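Local coordinates for HTH-type transcriptional repressor NemR (PDB 4YZE), which represses transcription of the nemRA-gloA operon by binding the NemR box, and responds to electrophiles and reactive chlorine species such as bleach, at the interface of chains A and B. Numbering follows the deposited sequence. Chains: chain A/B, HTH-type transcriptional repressor NemR.

Contact 1: the interface of chains A and B. Residues chain A 110, 117, 125, 128-129, 132; chain B 175, 178.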
# COMPACT_ATOMS: atom_id res chain seq x y z
N THR A 110 7.30 5.87 -2.96
CA THR A 110 5.85 6.06 -2.93
C THR A 110 5.25 5.26 -1.78
O THR A 110 4.50 5.80 -0.95
CB THR A 110 5.18 5.71 -4.27
OG1 THR A 110 5.56 6.67 -5.26
CG2 THR A 110 3.67 5.75 -4.12
N VAL A 117 1.15 10.75 3.99
CA VAL A 117 0.36 11.71 3.21
C VAL A 117 -0.62 12.43 4.12
O VAL A 117 -0.90 13.62 3.93
CB VAL A 117 -0.34 11.08 1.96
CG1 VAL A 117 0.69 10.63 0.95
CG2 VAL A 117 -1.27 9.92 2.34
N ARG A 125 1.77 15.97 -1.32
CA ARG A 125 0.74 14.97 -1.65
C ARG A 125 0.41 15.05 -3.14
O ARG A 125 0.25 14.03 -3.81
CB ARG A 125 -0.52 15.18 -0.81
CG ARG A 125 -1.67 14.26 -1.15
CD ARG A 125 -3.02 14.97 -0.96
NE ARG A 125 -3.26 16.00 -1.96
CZ ARG A 125 -3.72 15.77 -3.19
NH1 ARG A 125 -4.00 14.53 -3.59
NH2 ARG A 125 -3.92 16.79 -4.04
N MET A 128 2.97 13.50 -5.32
CA MET A 128 2.83 12.04 -5.32
C MET A 128 1.66 11.62 -6.20
O MET A 128 1.74 10.61 -6.89
CB MET A 128 2.60 11.52 -3.92
CG MET A 128 3.78 11.77 -2.98
SD MET A 128 3.42 11.15 -1.33
CE MET A 128 3.47 9.37 -1.61
N ASP A 129 0.58 12.37 -6.13
CA ASP A 129 -0.62 12.03 -6.88
C ASP A 129 -0.21 12.08 -8.35
O ASP A 129 -0.42 11.13 -9.09
CB ASP A 129 -1.74 13.01 -6.56
CG ASP A 129 -3.09 12.57 -7.09
OD1 ASP A 129 -3.23 11.38 -7.44
OD2 ASP A 129 -4.01 13.40 -7.13
N ALA A 132 1.99 9.07 -9.35
CA ALA A 132 1.14 7.93 -9.59
C ALA A 132 0.38 8.04 -10.94
O ALA A 132 0.32 7.07 -11.70
CB ALA A 132 0.17 7.76 -8.45
N GLN B 175 -4.05 4.34 -2.78
CA GLN B 175 -4.21 5.23 -3.91
C GLN B 175 -5.36 6.21 -3.67
O GLN B 175 -5.29 7.39 -4.06
CB GLN B 175 -4.41 4.42 -5.21
CG GLN B 175 -4.23 5.24 -6.48
CD GLN B 175 -3.10 6.26 -6.38
OE1 GLN B 175 -2.04 5.99 -5.80
NE2 GLN B 175 -3.32 7.45 -6.94
N ILE B 178 -3.96 8.84 -1.22
CA ILE B 178 -3.07 9.78 -1.89
C ILE B 178 -3.82 10.74 -2.80
O ILE B 178 -3.55 11.93 -2.78
CB ILE B 178 -1.95 9.06 -2.67
CG1 ILE B 178 -1.08 8.25 -1.71
CG2 ILE B 178 -1.07 10.06 -3.41
CD1 ILE B 178 -0.13 7.27 -2.43
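B:Ile178, in the last turn of helix 158-179, packs against A:Met128, A:Val117 and the A:Asp129 backbone, and this branched residue buries 98 Å² there. Its CG2 methyl faces helix 122-148, lying 4.0 Å from A:Met128 CB and close to the backbone of A:Asp129. CG1, anti to the carbonyl carbon (chi1 -62°), branches off toward A:Val117 and crosses its side chain at about a right angle, CG1 of the isoleucine being 4.0 Å from CG1 of the valine. The small A:Ala132 leaves room for the amide end of B:Gln175, whose NE2 sits 3.8 Å from the alanine CB.

The polar part is built on A:Arg125. Its chain bends at chi2 and chi3, bringing NH1 2.8 Å from B:Ile178 O, in the carbonyl plane and nearly in that of the guanidinium. A:Asp129, one helical turn on, forms a long salt bridge from OD2 to the same NH1 at 3.7 Å and would help orient the group. A leucine in place of A:Arg125 would probably leave B:Ile178 O without this donor and A:Asp129 without its charged mate. The site fastens helix 158-179 of one subunit against helix 122-148 of the other in the dimer interface, combining hydrophobic burial with a helix-end hydrogen bond.

Contact 2: the interface of chains A and B. Residues chain A 175, 183, 187; chain B 160, 163-164.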
# COMPACT_ATOMS: atom_id res chain seq x y z
N GLN A 175 2.56 -5.37 1.17
CA GLN A 175 2.47 -6.68 1.78
C GLN A 175 3.79 -7.43 1.77
O GLN A 175 4.08 -8.18 2.70
CB GLN A 175 1.43 -7.49 1.03
CG GLN A 175 0.98 -8.69 1.78
CD GLN A 175 -0.28 -9.25 1.21
OE1 GLN A 175 -0.88 -8.66 0.30
NE2 GLN A 175 -0.70 -10.39 1.73
N GLU A 183 6.63 -13.39 -1.93
CA GLU A 183 5.45 -14.13 -2.40
C GLU A 183 4.32 -13.21 -2.92
O GLU A 183 3.73 -13.51 -3.95
CB GLU A 183 4.94 -15.11 -1.33
CG GLU A 183 3.95 -16.14 -1.82
CD GLU A 183 2.54 -15.58 -1.95
OE1 GLU A 183 2.22 -14.61 -1.23
OE2 GLU A 183 1.75 -16.12 -2.78
N ASN A 187 3.13 -13.58 -6.64
CA ASN A 187 1.73 -13.90 -6.84
C ASN A 187 1.06 -12.85 -7.72
O ASN A 187 0.23 -13.19 -8.56
CB ASN A 187 0.99 -14.08 -5.51
CG ASN A 187 -0.46 -14.50 -5.72
OD1 ASN A 187 -0.73 -15.52 -6.35
ND2 ASN A 187 -1.38 -13.70 -5.21
N GLN B 160 -4.49 -18.06 -3.52
CA GLN B 160 -3.86 -17.19 -4.52
C GLN B 160 -4.75 -16.02 -4.94
O GLN B 160 -4.30 -14.88 -5.04
CB GLN B 160 -3.50 -18.03 -5.76
CG GLN B 160 -3.14 -17.25 -7.01
CD GLN B 160 -4.32 -17.01 -7.94
OE1 GLN B 160 -5.20 -17.87 -8.10
NE2 GLN B 160 -4.34 -15.84 -8.58
N GLN B 163 -5.31 -13.66 -2.05
CA GLN B 163 -4.13 -12.80 -1.90
C GLN B 163 -4.19 -11.61 -2.86
O GLN B 163 -3.81 -10.50 -2.49
CB GLN B 163 -2.86 -13.61 -2.13
CG GLN B 163 -2.52 -14.56 -0.98
CD GLN B 163 -1.40 -15.50 -1.34
OE1 GLN B 163 -0.90 -15.47 -2.47
NE2 GLN B 163 -1.00 -16.36 -0.40
N VAL B 164 -4.66 -11.85 -4.08
CA VAL B 164 -4.82 -10.79 -5.07
C VAL B 164 -5.84 -9.76 -4.62
O VAL B 164 -5.60 -8.55 -4.70
CB VAL B 164 -5.24 -11.36 -6.46
CG1 VAL B 164 -5.71 -10.24 -7.41
CG2 VAL B 164 -4.10 -12.15 -7.07
O HOH W 1 -1.08 -10.41 -1.59
O HOH W 2 -1.87 -15.15 -8.85
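The carboxamide of A:Asn187 is wedged between residues of helix 158-179 of chain B. Over one face stands the end of B:Gln163, with OE1 3.4 Å from A:Asn187 CG and the two amide planes nearly perpendicular, at 86°. Toward the other face, at the nitrogen end, comes the methyl CG2 of B:Val164, 3.6 Å from ND2. At the edge ND2 donates to B:Gln160 O at 3.2 Å, almost in its own amide plane and onto a lone pair of the carbonyl. Asparagine suits the place because its short arm carries both donor and acceptor: OD1 and the backbone O share water 2, which also meets B:Gln160 NE2.

The carboxylate of A:Glu183 meets the B:Gln163 amide from the opposite direction, their planes 66° apart. As modelled, OE2 of the glutamate lies 2.7 Å from OE1 of the glutamine, a pair of oxygens that would clash unless the amide is turned over, which would put NE2 there, or the carboxylate carries a proton. Water 1 links A:Gln175 OE1 to B:Gln163 O. An alanine at A:Asn187 would probably leave B:Gln160 O without its donor and water 2 less firmly held. The site fastens helix 183-195 of one subunit across helix 158-179 of the other, steadying the dimer.

Contact 3: the interface of chains A and B. Residues chain A 114-115, 174, 177-178; chain B 111, 114-115, 174.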
# COMPACT_ATOMS: atom_id res chain seq x y z
N SER A 114 3.49 6.96 1.36
CA SER A 114 2.08 6.67 1.58
C SER A 114 1.64 6.96 3.03
O SER A 114 0.72 7.74 3.26
CB SER A 114 1.84 5.20 1.34
OG SER A 114 2.34 4.46 2.44
N ALA A 115 2.33 6.36 4.00
CA ALA A 115 1.86 6.45 5.38
C ALA A 115 2.09 7.81 6.02
O ALA A 115 1.87 7.99 7.23
CB ALA A 115 2.48 5.36 6.21
N LEU A 174 3.54 -3.41 -0.48
CA LEU A 174 3.26 -3.11 0.91
C LEU A 174 3.31 -4.41 1.68
O LEU A 174 4.01 -4.55 2.69
CB LEU A 174 1.86 -2.51 1.05
CG LEU A 174 1.79 -1.05 1.50
CD1 LEU A 174 0.38 -0.69 1.96
CD2 LEU A 174 2.77 -0.81 2.59
N LYS A 177 6.67 -6.08 1.94
CA LYS A 177 7.52 -5.38 2.89
C LYS A 177 7.19 -5.82 4.31
O LYS A 177 8.08 -6.23 5.08
CB LYS A 177 7.29 -3.87 2.72
CG LYS A 177 8.08 -2.99 3.63
CD LYS A 177 7.74 -1.56 3.27
CE LYS A 177 8.19 -0.56 4.31
NZ LYS A 177 7.44 0.72 4.13
N ILE A 178 5.90 -5.79 4.63
CA ILE A 178 5.43 -6.21 5.95
C ILE A 178 5.81 -7.64 6.28
O ILE A 178 6.35 -7.89 7.35
CB ILE A 178 3.91 -6.05 6.09
CG1 ILE A 178 3.53 -4.57 6.11
CG2 ILE A 178 3.42 -6.68 7.37
CD1 ILE A 178 2.06 -4.34 5.89
N VAL B 111 -1.42 0.38 7.13
CA VAL B 111 -0.71 1.30 6.26
C VAL B 111 0.20 2.20 7.07
O VAL B 111 1.37 2.38 6.74
CB VAL B 111 -1.70 2.14 5.43
CG1 VAL B 111 -1.00 3.35 4.83
CG2 VAL B 111 -2.38 1.25 4.34
N SER B 114 3.05 0.30 8.33
CA SER B 114 3.92 -0.21 7.28
C SER B 114 5.17 0.67 7.11
O SER B 114 6.23 0.18 6.75
CB SER B 114 3.17 -0.37 5.97
OG SER B 114 2.80 0.89 5.43
N ALA B 115 5.05 1.96 7.43
CA ALA B 115 6.15 2.91 7.25
C ALA B 115 7.21 2.82 8.34
O ALA B 115 8.26 3.46 8.24
CB ALA B 115 5.61 4.32 7.17
N LEU B 174 -4.69 2.85 -0.50
CA LEU B 174 -3.56 3.77 -0.48
C LEU B 174 -3.71 4.80 -1.58
O LEU B 174 -3.50 5.99 -1.35
CB LEU B 174 -2.25 3.04 -0.70
CG LEU B 174 -1.37 2.78 0.50
CD1 LEU B 174 0.01 2.46 0.01
CD2 LEU B 174 -1.37 4.04 1.36
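A:Leu174 and B:Leu174 reach toward each other tip to tip, CD1 to CD1 at 3.7 Å, in the dimer interface of this TetR-family repressor. Leucine fits here because its forked end meets its own symmetry mate while the second methyl turns to a neighbour. The packing is tight where that methyl lands on a serine: A:Leu174 CD2 lies 3.4 Å from B:Ser114 CB, and B:Leu174 CD2 is as close to A:Ser114 CB. The small serine lets the methyl come this close. Equally tight are A:Ala115 and B:Ala115, whose CB atoms approach to 3.4 Å, a closeness that suits a side chain of a single methyl.

The packing is looser towards A:Ile178, whose CD1 keeps 4.1 Å from B:Ser114 CB, and between A:Leu174 and B:Val111, whose side chains cross at about a right angle with CD1 and CG2 4.1 Å apart. Alongside, A:Lys177 extends, CG anti to the backbone N (chi1 180°), and NZ donates to B:Ser114 O at 2.9 Å from above the carbonyl plane. This carbonyl ends helix 108-114, where a positive amine would be favoured by the helix dipole. A:Lys177 is probably the lysine considered as sulfenamide partner of the redox-sensing Cys108; in this reduced form its amine holds a backbone oxygen instead.

Contact 4: the interface of chains A and B. Residues chain A 160, 163-164; chain B 183, 187-188.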
# COMPACT_ATOMS: atom_id res chain seq x y z
N GLN A 160 -8.94 2.00 -16.64
CA GLN A 160 -9.44 1.17 -15.56
C GLN A 160 -8.47 0.03 -15.26
O GLN A 160 -8.08 -0.19 -14.11
CB GLN A 160 -10.82 0.61 -15.92
N GLN A 163 -5.19 1.16 -13.71
CA GLN A 163 -5.26 1.62 -12.33
C GLN A 163 -5.24 0.44 -11.37
O GLN A 163 -4.64 0.48 -10.29
CB GLN A 163 -6.53 2.46 -12.14
CG GLN A 163 -6.41 3.79 -12.85
CD GLN A 163 -7.70 4.60 -12.88
OE1 GLN A 163 -7.70 5.76 -13.28
NE2 GLN A 163 -8.80 3.99 -12.45
N VAL A 164 -5.92 -0.63 -11.78
CA VAL A 164 -5.90 -1.88 -11.04
C VAL A 164 -4.50 -2.43 -10.97
O VAL A 164 -4.08 -2.90 -9.92
CB VAL A 164 -6.83 -2.93 -11.70
CG1 VAL A 164 -6.55 -4.36 -11.18
CG2 VAL A 164 -8.28 -2.54 -11.48
N GLU B 183 -12.32 6.96 -6.58
CA GLU B 183 -12.19 6.31 -7.87
C GLU B 183 -11.32 5.03 -7.84
O GLU B 183 -11.72 4.03 -8.44
CB GLU B 183 -11.76 7.32 -8.94
CG GLU B 183 -11.85 6.81 -10.36
CD GLU B 183 -10.71 5.88 -10.71
OE1 GLU B 183 -9.62 6.03 -10.10
OE2 GLU B 183 -10.91 5.00 -11.58
N ASN B 187 -13.12 1.62 -9.02
CA ASN B 187 -12.43 0.91 -10.09
C ASN B 187 -12.01 -0.51 -9.70
O ASN B 187 -12.19 -1.46 -10.47
CB ASN B 187 -11.21 1.73 -10.48
CG ASN B 187 -10.64 1.32 -11.79
OD1 ASN B 187 -11.16 1.69 -12.83
ND2 ASN B 187 -9.55 0.57 -11.75
N ALA B 188 -11.44 -0.66 -8.50
CA ALA B 188 -11.07 -2.00 -8.02
C ALA B 188 -12.31 -2.88 -7.93
O ALA B 188 -12.29 -4.05 -8.31
CB ALA B 188 -10.36 -1.92 -6.67
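Helical backbones meet here, A:Gln160, A:Gln163 and A:Val164 lying within helix 158-179 and B:Glu183 and B:Asn187 within helix 183-195. Near the start of its helix, A:Gln160 O is met by the side chain of B:Asn187. The asparagine supplies the donor: ND2 lies 2.9 Å from that carbonyl oxygen, with a nearly straight bond (172° at H). The acceptor lies practically in the plane of the B:Asn187 amide, although the donor is tilted somewhat from the carbonyl plane. Turning CG away from the backbone N (chi1 -164°) carries the short amide across to chain A. The amide is closely flanked on both faces: A:Val164 CG2 approaches ND2 to 3.4 Å toward one face, and A:Gln163 NE2 stands 3.3 Å from CG over the opposite one.

A:Gln163 suits its place by length and by its amide hydrogens. Extended beyond CG, it spans the gap to B:Glu183, which comes from the opposite direction with its chain bent at chi2. The amide and carboxylate planes are 67° apart. The neutral amide can donate to an acid without bringing a full charge of its own into the contact. The bond is short: A:Gln163 NE2 donates to B:Glu183 OE2 at 2.5 Å, onto the syn lone pair of the carboxylate, on the side of its other oxygen.

All four contacts use helix 158-179. Contacts 2 and 4 are two-fold twins, about 18 Å apart between the centres of their C-alpha atoms, each setting that helix against helix 183-195 of the other subunit. Contact 3 lies near the symmetry axis, about 12 Å from contact 1 and 16 and 19 Å from contacts 2 and 4. Ile178 serves in contacts 1 and 3 and Gln175 in contacts 1 and 2, from opposite chains. The shared helix thus joins the pairing seam to the short helix that begins at the redox-sensing Cys108, a possible route from sensing to dimer geometry and DNA binding.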